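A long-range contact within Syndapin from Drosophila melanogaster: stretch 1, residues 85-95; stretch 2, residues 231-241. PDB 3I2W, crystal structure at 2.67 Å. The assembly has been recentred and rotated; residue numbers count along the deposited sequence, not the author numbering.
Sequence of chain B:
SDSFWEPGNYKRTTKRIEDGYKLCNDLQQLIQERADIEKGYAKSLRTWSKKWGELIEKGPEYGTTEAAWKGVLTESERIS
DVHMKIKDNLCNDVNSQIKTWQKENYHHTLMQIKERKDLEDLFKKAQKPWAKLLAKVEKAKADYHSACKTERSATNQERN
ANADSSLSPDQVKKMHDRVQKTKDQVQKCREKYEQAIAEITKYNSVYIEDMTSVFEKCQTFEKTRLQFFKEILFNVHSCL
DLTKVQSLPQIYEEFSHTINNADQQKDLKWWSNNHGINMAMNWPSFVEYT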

# COMPACT_ATOMS: atom_id res chain seq x y z
N LYS B 85 11.63 1.56 -4.89
CA LYS B 85 12.02 1.44 -6.25
C LYS B 85 10.76 1.32 -7.07
O LYS B 85 10.73 1.75 -8.21
N ILE B 86 9.70 0.74 -6.53
CA ILE B 86 8.46 0.74 -7.25
C ILE B 86 7.91 2.17 -7.26
O ILE B 86 7.49 2.69 -8.27
N LYS B 87 7.96 2.83 -6.13
CA LYS B 87 7.60 4.25 -6.11
C LYS B 87 8.38 5.04 -7.17
O LYS B 87 7.85 5.92 -7.84
N ASP B 88 9.65 4.71 -7.32
CA ASP B 88 10.49 5.50 -8.16
C ASP B 88 10.27 5.10 -9.58
O ASP B 88 10.16 5.97 -10.48
N ASN B 89 10.19 3.79 -9.82
CA ASN B 89 9.77 3.39 -11.16
C ASN B 89 8.45 3.94 -11.65
O ASN B 89 8.38 4.31 -12.80
N LEU B 90 7.41 3.99 -10.80
CA LEU B 90 6.11 4.47 -11.23
C LEU B 90 6.28 5.93 -11.56
O LEU B 90 5.81 6.38 -12.57
N CYS B 91 6.99 6.67 -10.73
CA CYS B 91 7.11 8.07 -11.06
C CYS B 91 8.05 8.48 -12.13
O CYS B 91 7.86 9.53 -12.67
N ASN B 92 9.09 7.74 -12.44
CA ASN B 92 10.00 8.31 -13.43
C ASN B 92 10.11 7.47 -14.64
O ASN B 92 10.56 7.98 -15.62
N ASP B 93 9.77 6.19 -14.59
CA ASP B 93 9.56 5.46 -15.83
C ASP B 93 8.14 5.79 -16.36
O ASP B 93 7.97 6.19 -17.52
N VAL B 94 7.11 5.66 -15.53
CA VAL B 94 5.79 5.64 -16.08
C VAL B 94 5.15 7.02 -16.10
O VAL B 94 4.78 7.51 -17.15
N ASN B 95 5.04 7.69 -14.97
CA ASN B 95 4.32 8.92 -15.03
C ASN B 95 4.91 9.93 -16.02
O ASN B 95 4.18 10.52 -16.73
N GLU B 231 -0.10 0.38 -23.42
CA GLU B 231 1.27 0.12 -23.20
C GLU B 231 1.70 0.49 -21.83
O GLU B 231 2.48 -0.21 -21.21
N ILE B 232 1.26 1.66 -21.39
CA ILE B 232 1.57 2.22 -20.10
C ILE B 232 0.99 1.28 -19.05
O ILE B 232 1.68 0.87 -18.14
N LEU B 233 -0.26 0.88 -19.20
CA LEU B 233 -0.73 -0.18 -18.36
C LEU B 233 0.23 -1.37 -18.22
O LEU B 233 0.50 -1.78 -17.10
N PHE B 234 0.78 -1.93 -19.29
CA PHE B 234 1.82 -2.95 -19.16
C PHE B 234 3.04 -2.42 -18.44
O PHE B 234 3.66 -3.13 -17.63
N ASN B 235 3.42 -1.19 -18.72
CA ASN B 235 4.57 -0.65 -18.07
C ASN B 235 4.31 -0.60 -16.58
O ASN B 235 5.18 -0.91 -15.81
N VAL B 236 3.10 -0.22 -16.17
CA VAL B 236 2.72 -0.20 -14.78
C VAL B 236 2.92 -1.59 -14.23
O VAL B 236 3.67 -1.80 -13.24
N HIS B 237 2.26 -2.54 -14.88
CA HIS B 237 2.38 -3.92 -14.54
C HIS B 237 3.83 -4.28 -14.27
O HIS B 237 4.15 -4.64 -13.19
N SER B 238 4.74 -4.14 -15.22
CA SER B 238 6.20 -4.30 -14.90
C SER B 238 6.68 -3.75 -13.60
O SER B 238 7.47 -4.36 -12.92
N CYS B 239 6.27 -2.54 -13.29
CA CYS B 239 6.74 -1.91 -12.08
C CYS B 239 6.28 -2.65 -10.85
O CYS B 239 6.96 -2.64 -9.87
N LEU B 240 5.11 -3.24 -10.90
CA LEU B 240 4.51 -3.80 -9.73
C LEU B 240 4.75 -5.29 -9.59
O LEU B 240 4.51 -5.85 -8.55
N ASP B 241 5.22 -5.96 -10.61
CA ASP B 241 5.21 -7.38 -10.59
C ASP B 241 6.37 -7.81 -9.71
O ASP B 241 7.55 -7.50 -9.95

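How do two helices so far apart in sequence come to share a face? They run nearly antiparallel, at 159° between their N-to-C directions, and their axes approach to 9.4 Å. In the register, Ile86 lies across from Cys239, with CA atoms 5.8 Å apart, and Val94 across from Asn235, with CA atoms 6.7 Å apart. No hydrogen bond joins the two stretches; the seam is made mainly of aliphatic side chains and one cysteine at van der Waals distance.

What does Val94 do at its end of the seam? Its CA-to-CB bond points toward the other helix, and the side chain sits as a knob among Ile232, Asn235, Val236 and Cys239. With chi1 in the t well, its two methyls find different neighbours. CG1 lies 3.8 Å from Ile232 CG2 and 4.1 Å from Val236 CG2, while CG2 lies 3.7 Å from Cys239 SG and 4.1 Å from Asn235 CB. Ile232 starts out sideways, but its chi1 in the m well leaves CG2 within reach of the valine. Val236 is also sideways, with chi1 at t.

Why does Cys239 touch so many residues? It points toward stretch 1 at the place where the CA atoms come closest. Its m rotamer places SG 3.7 Å from both Asn89 CB and Val94 CG2, so the sulfur bridges successive turns of the facing helix. The same sulfur is 3.4 Å from Asn235 O, one turn back in its own helix. Asn89, chi1 also m, points toward the seam yet meets the sulfur through its CB, while its amide leads away from the sulfur.

How do the leucines and Ile86 close the other end? Leu90 leaves its backbone sideways, but the common m, t rotamer brings CD2 inward, 3.6 Å from both Cys239 CB and Leu240 CD1, with Val236 CG1 farther off at 4.4 Å from that CD2. Leu240 answers with m, p, which turns CD1 toward the seam. Ile86, with chi1 at m, holds CG2 at the contact: this methyl is 4.1 Å from Leu240 CD1 and 3.6 Å from Cys239 O, so here a side chain packs directly on backbone.

Where do the polar side chains go? Mostly outside the contact. Lys87 NZ makes a salt bridge with Asp88 OD1 at 3.3 Å, a weak hydrogen bond along its own helix, and Ser238 OG gives a weak one to Phe234 O, also at 3.3 Å.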

# COMPACT_ATOMS: atom_id res chain seq x y z
CB LYS B 85 12.87 0.19 -6.43
CG LYS B 85 14.13 0.42 -7.25
CD LYS B 85 14.49 -0.79 -8.16
CE LYS B 85 13.75 -0.72 -9.53
NZ LYS B 85 14.11 -1.77 -10.54
CB ILE B 86 7.45 -0.18 -6.62
CG1 ILE B 86 7.99 -1.59 -6.58
CG2 ILE B 86 6.18 -0.20 -7.41
CD1 ILE B 86 7.02 -2.52 -5.97
CB LYS B 87 7.87 4.80 -4.73
CG LYS B 87 7.53 6.23 -4.63
CD LYS B 87 8.76 7.06 -4.44
CE LYS B 87 8.45 8.49 -4.84
NZ LYS B 87 9.65 9.29 -4.47
CB ASP B 88 11.96 5.39 -7.74
CG ASP B 88 12.35 6.40 -6.61
OD1 ASP B 88 11.56 7.27 -6.16
OD2 ASP B 88 13.49 6.29 -6.13
CB ASN B 89 9.78 1.88 -11.35
CG ASN B 89 11.16 1.35 -11.40
OD1 ASN B 89 12.13 2.10 -11.60
ND2 ASN B 89 11.29 0.07 -11.15
CB LEU B 90 5.06 4.32 -10.16
CG LEU B 90 4.63 2.92 -9.74
CD1 LEU B 90 3.71 3.05 -8.59
CD2 LEU B 90 3.99 2.11 -10.81
CB CYS B 91 7.39 8.94 -9.85
SG CYS B 91 6.11 8.68 -8.72
CB ASN B 92 11.43 8.55 -12.92
CG ASN B 92 11.49 9.02 -11.47
OD1 ASN B 92 10.78 9.93 -11.08
ND2 ASN B 92 12.36 8.40 -10.67
CB ASP B 93 9.77 3.93 -15.71
CG ASP B 93 11.28 3.51 -15.45
OD1 ASP B 93 12.24 4.31 -15.67
OD2 ASP B 93 11.49 2.32 -15.02
CB VAL B 94 4.93 4.62 -15.36
CG1 VAL B 94 3.58 4.51 -16.03
CG2 VAL B 94 5.61 3.27 -15.40
CB ASN B 95 4.00 9.49 -13.64
CG ASN B 95 2.58 9.18 -13.22
OD1 ASN B 95 1.82 8.56 -13.95
ND2 ASN B 95 2.23 9.55 -12.00
CB GLU B 231 2.12 0.94 -24.18
CG GLU B 231 2.05 0.42 -25.69
CD GLU B 231 1.88 -1.19 -25.75
OE1 GLU B 231 2.87 -1.87 -25.20
OE2 GLU B 231 0.78 -1.71 -26.33
CB ILE B 232 0.92 3.59 -19.98
CG1 ILE B 232 1.64 4.62 -20.82
CG2 ILE B 232 0.78 4.04 -18.57
CD1 ILE B 232 3.02 4.84 -20.43
CB LEU B 233 -2.15 -0.61 -18.72
CG LEU B 233 -3.23 0.42 -18.41
CD1 LEU B 233 -4.58 -0.16 -18.59
CD2 LEU B 233 -3.11 0.91 -17.01
CB PHE B 234 2.32 -3.44 -20.51
CG PHE B 234 1.38 -4.42 -21.23
CD1 PHE B 234 0.99 -5.61 -20.65
CD2 PHE B 234 0.96 -4.16 -22.51
CE1 PHE B 234 0.17 -6.51 -21.32
CE2 PHE B 234 0.13 -5.07 -23.18
CZ PHE B 234 -0.26 -6.23 -22.58
CB ASN B 235 4.85 0.74 -18.58
CG ASN B 235 5.45 0.75 -19.98
OD1 ASN B 235 5.71 1.79 -20.54
ND2 ASN B 235 5.67 -0.39 -20.55
CB VAL B 236 1.26 0.16 -14.59
CG1 VAL B 236 0.92 0.07 -13.15
CG2 VAL B 236 0.99 1.56 -15.01
CB HIS B 237 1.82 -4.73 -15.67
CG HIS B 237 1.80 -6.20 -15.41
ND1 HIS B 237 2.89 -7.02 -15.65
CD2 HIS B 237 0.80 -7.02 -15.00
CE1 HIS B 237 2.57 -8.26 -15.35
NE2 HIS B 237 1.31 -8.29 -14.95
CB SER B 238 7.05 -3.67 -15.96
OG SER B 238 6.66 -4.41 -17.08
CB CYS B 239 6.21 -0.51 -11.98
SG CYS B 239 6.83 0.51 -13.19
CB LEU B 240 3.00 -3.56 -9.74
CG LEU B 240 2.40 -2.26 -9.24
CD1 LEU B 240 3.14 -1.26 -9.87
CD2 LEU B 240 1.00 -2.16 -9.77
CB ASP B 241 5.35 -7.87 -12.01
CG ASP B 241 5.36 -9.39 -12.15
OD1 ASP B 241 5.45 -10.19 -11.18
OD2 ASP B 241 5.28 -9.79 -13.32